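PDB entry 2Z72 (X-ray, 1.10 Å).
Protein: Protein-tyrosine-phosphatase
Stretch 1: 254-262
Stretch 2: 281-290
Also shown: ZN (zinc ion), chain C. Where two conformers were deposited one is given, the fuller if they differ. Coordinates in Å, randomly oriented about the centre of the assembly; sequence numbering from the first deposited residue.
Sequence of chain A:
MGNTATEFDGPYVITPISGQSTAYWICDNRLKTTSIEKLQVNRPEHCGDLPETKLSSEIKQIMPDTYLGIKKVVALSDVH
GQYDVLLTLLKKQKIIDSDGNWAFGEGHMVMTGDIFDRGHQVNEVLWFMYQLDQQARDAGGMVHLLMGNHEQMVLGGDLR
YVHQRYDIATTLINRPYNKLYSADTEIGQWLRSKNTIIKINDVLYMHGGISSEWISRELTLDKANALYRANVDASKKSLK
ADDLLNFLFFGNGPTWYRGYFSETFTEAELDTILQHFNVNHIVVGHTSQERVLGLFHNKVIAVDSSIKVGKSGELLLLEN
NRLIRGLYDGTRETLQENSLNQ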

# COMPACT_ATOMS: atom_id res chain seq x y z
N PRO A 254 6.54 -1.95 -13.15
CA PRO A 254 6.45 -1.00 -12.05
C PRO A 254 6.44 -1.54 -10.64
O PRO A 254 6.84 -0.79 -9.74
N THR A 255 5.96 -2.76 -10.42
CA THR A 255 5.88 -3.28 -9.06
C THR A 255 7.01 -4.21 -8.66
O THR A 255 7.11 -4.54 -7.49
N TRP A 256 7.93 -4.52 -9.58
CA TRP A 256 9.09 -5.36 -9.25
C TRP A 256 10.41 -4.71 -9.56
O TRP A 256 11.44 -5.15 -9.05
N TYR A 257 10.47 -3.70 -10.44
CA TYR A 257 11.73 -3.19 -10.91
C TYR A 257 12.59 -2.65 -9.80
O TYR A 257 12.12 -1.85 -9.00
N ARG A 258 13.85 -3.08 -9.79
CA ARG A 258 14.80 -2.64 -8.81
C ARG A 258 15.99 -1.88 -9.39
O ARG A 258 17.00 -1.69 -8.73
N GLY A 259 15.86 -1.46 -10.64
CA GLY A 259 16.96 -0.85 -11.36
C GLY A 259 17.48 0.39 -10.66
O GLY A 259 18.68 0.72 -10.79
N TYR A 260 16.64 1.19 -9.97
CA TYR A 260 17.13 2.43 -9.35
C TYR A 260 18.18 2.13 -8.26
O TYR A 260 18.95 3.01 -7.91
N PHE A 261 18.21 0.89 -7.77
CA PHE A 261 19.11 0.44 -6.73
C PHE A 261 20.28 -0.35 -7.22
O PHE A 261 21.09 -0.85 -6.43
N SER A 262 20.40 -0.48 -8.52
CA SER A 262 21.49 -1.13 -9.20
C SER A 262 22.70 -0.21 -9.22
O SER A 262 22.61 0.98 -9.48
N HIS A 281 11.05 14.08 -9.10
CA HIS A 281 11.40 13.05 -8.18
C HIS A 281 10.51 11.83 -8.45
O HIS A 281 9.37 12.00 -8.87
N ILE A 282 11.06 10.67 -8.11
CA ILE A 282 10.32 9.41 -8.10
C ILE A 282 10.48 8.77 -6.73
O ILE A 282 11.62 8.69 -6.24
N VAL A 283 9.39 8.42 -6.11
CA VAL A 283 9.34 7.83 -4.78
C VAL A 283 8.95 6.37 -4.92
O VAL A 283 7.88 6.07 -5.52
N VAL A 284 9.78 5.49 -4.39
CA VAL A 284 9.56 4.06 -4.54
C VAL A 284 9.79 3.32 -3.21
O VAL A 284 10.54 3.79 -2.33
N GLY A 285 9.14 2.19 -3.11
CA GLY A 285 9.36 1.25 -2.00
C GLY A 285 10.15 0.06 -2.49
O GLY A 285 11.17 0.24 -3.22
N HIS A 286 9.72 -1.15 -2.12
CA HIS A 286 10.08 -2.45 -2.61
C HIS A 286 11.46 -2.95 -2.25
O HIS A 286 11.60 -4.13 -1.93
N THR A 287 12.47 -2.14 -2.41
CA THR A 287 13.86 -2.43 -2.14
C THR A 287 14.25 -1.79 -0.80
O THR A 287 14.39 -0.58 -0.71
N SER A 288 14.39 -2.67 0.23
CA SER A 288 14.41 -2.18 1.59
C SER A 288 15.74 -1.48 1.92
O SER A 288 16.81 -2.01 1.65
N GLN A 289 15.60 -0.36 2.56
CA GLN A 289 16.71 0.47 3.06
C GLN A 289 16.69 0.61 4.58
O GLN A 289 15.69 0.31 5.23
N GLU A 290 17.78 1.06 5.15
CA GLU A 290 17.87 1.22 6.60
C GLU A 290 17.11 2.43 7.10
O GLU A 290 16.90 2.57 8.30

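His286 is the bump around which the first stretch is moulded. Its CA-to-CB bond points toward that stretch, and chi1 in t lays the imidazole into a hollow walled by Thr255, Trp256 and Arg258. Thr255 O sits over one ring face, 3.8 Å from His286 CE1, and has no polar partner. On the opposite face the guanidinium of Arg258 lies flat, centres 3.5 Å apart and planes at 14°. Trp256, chi1 in m, presents the face of its six-membered ring to the edge of the histidine, offset, with centroids 5.8 Å apart.

The ring is anchored at both nitrogens. His286 ND1 binds zinc at 2.1 Å, while His286 NE2 gives a weak hydrogen bond to Trp256 O at 3.0 Å and donates to water 1 at 2.9 Å. Water 2, also on the zinc, donates to His286 O.

Arg258 starts sideways, yet its m, t, t chain brings the end inward. Arg258 NH2 then donates to His286 O at 2.6 Å and to Thr287 OG1 at 3.0 Å, so one flat group both covers the ring and ties down the turn beyond it.

The next hollow is apolar. Tyr260 and Phe261, both m and both pointing toward the second stretch, meet alternate residues of the strand, Ile282 and Val284, which point back at them; Val283 between points away. The edge of Tyr260 meets Val284, CE2 to CG1 at 4.1 Å, and Tyr260 OH reaches Ile282 CD1 at 3.6 Å. Phe261 fits into the corner formed by Val284 at its edge and Thr287 over one face: Phe261 CE1 lies 3.8 Å from Val284 CG2, while Thr287 CB is 3.5 Å from Phe261 CD1. Thr287, chi1 in m, thus gives carbon to the phenyl ring and its hydroxyl oxygen to the arginine. Gln289 curls its end in beside the phenyl ring.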

# COMPACT_ATOMS: atom_id res chain seq x y z
CB PRO A 254 5.11 -0.29 -12.38
CG PRO A 254 5.02 -0.31 -13.89
CD PRO A 254 5.64 -1.64 -14.28
CB THR A 255 4.54 -3.98 -8.82
OG1 THR A 255 4.42 -5.04 -9.76
CG2 THR A 255 3.38 -3.01 -8.95
CB TRP A 256 9.01 -6.68 -9.99
CG TRP A 256 8.03 -7.66 -9.50
CD1 TRP A 256 6.70 -7.77 -9.84
CD2 TRP A 256 8.25 -8.69 -8.55
NE1 TRP A 256 6.10 -8.80 -9.20
CE2 TRP A 256 7.03 -9.40 -8.38
CE3 TRP A 256 9.35 -9.14 -7.83
CZ2 TRP A 256 6.90 -10.49 -7.52
CZ3 TRP A 256 9.22 -10.21 -6.99
CH2 TRP A 256 8.00 -10.88 -6.83
CB TYR A 257 11.43 -2.06 -11.89
CG TYR A 257 12.65 -1.44 -12.57
CD1 TYR A 257 13.53 -2.22 -13.34
CD2 TYR A 257 12.87 -0.07 -12.47
CE1 TYR A 257 14.61 -1.63 -13.97
CE2 TYR A 257 13.96 0.49 -13.12
CZ TYR A 257 14.83 -0.28 -13.85
OH TYR A 257 15.89 0.33 -14.49
CB ARG A 258 15.37 -3.78 -7.93
CG ARG A 258 14.27 -4.40 -7.12
CD ARG A 258 14.91 -5.25 -6.05
NE ARG A 258 14.01 -6.18 -5.47
CZ ARG A 258 13.30 -6.25 -4.41
NH1 ARG A 258 12.48 -7.21 -3.92
NH2 ARG A 258 13.36 -5.18 -3.61
CB TYR A 260 16.02 3.28 -8.75
CG TYR A 260 14.96 3.70 -9.72
CD1 TYR A 260 15.21 3.75 -11.10
CD2 TYR A 260 13.71 4.07 -9.30
CE1 TYR A 260 14.20 4.16 -11.98
CE2 TYR A 260 12.73 4.48 -10.18
CZ TYR A 260 12.96 4.52 -11.52
OH TYR A 260 11.95 4.91 -12.36
CB PHE A 261 18.29 -0.36 -5.69
CG PHE A 261 17.21 0.48 -5.07
CD1 PHE A 261 15.92 0.44 -5.60
CD2 PHE A 261 17.48 1.30 -4.02
CE1 PHE A 261 14.97 1.27 -5.06
CE2 PHE A 261 16.51 2.08 -3.47
CZ PHE A 261 15.23 2.08 -4.00
CB SER A 262 21.10 -1.57 -10.61
OG SER A 262 22.22 -2.09 -11.31
CB HIS A 281 11.21 13.40 -6.70
CG HIS A 281 11.78 14.70 -6.30
ND1 HIS A 281 13.08 14.93 -5.96
CD2 HIS A 281 11.19 15.94 -6.31
CE1 HIS A 281 13.26 16.21 -5.72
NE2 HIS A 281 12.11 16.88 -5.92
CB ILE A 282 10.76 8.45 -9.22
CG1 ILE A 282 10.63 9.13 -10.58
CG2 ILE A 282 9.95 7.15 -9.22
CD1 ILE A 282 11.26 8.34 -11.73
CB VAL A 283 8.34 8.61 -3.95
CG1 VAL A 283 8.09 7.89 -2.58
CG2 VAL A 283 8.83 9.99 -3.66
CB VAL A 284 10.51 3.43 -5.58
CG1 VAL A 284 10.29 4.10 -6.92
CG2 VAL A 284 11.98 3.55 -5.18
CB HIS A 286 9.87 -2.54 -4.14
CG HIS A 286 10.06 -3.87 -4.78
ND1 HIS A 286 9.39 -5.02 -4.50
CD2 HIS A 286 10.89 -4.20 -5.81
CE1 HIS A 286 9.84 -5.95 -5.31
NE2 HIS A 286 10.76 -5.51 -6.15
CB THR A 287 14.75 -1.97 -3.30
OG1 THR A 287 14.26 -2.49 -4.53
CG2 THR A 287 16.18 -2.51 -3.08
CB SER A 288 14.20 -3.32 2.57
OG SER A 288 13.03 -4.06 2.20
CB GLN A 289 16.60 1.89 2.45
CG GLN A 289 16.52 1.88 0.95
CD GLN A 289 17.63 1.15 0.26
OE1 GLN A 289 17.42 0.32 -0.66
NE2 GLN A 289 18.81 1.46 0.69
CB GLU A 290 19.35 1.34 7.01
CG GLU A 290 20.15 0.09 6.67
CD GLU A 290 21.60 0.17 7.10
OE1 GLU A 290 22.43 -0.66 6.67
OE2 GLU A 290 21.99 1.03 7.92
ZN ZN C . 7.86 -5.24 -3.03
O HOH W 1 12.69 -7.31 -7.25
O HOH W 2 9.02 -5.72 -1.52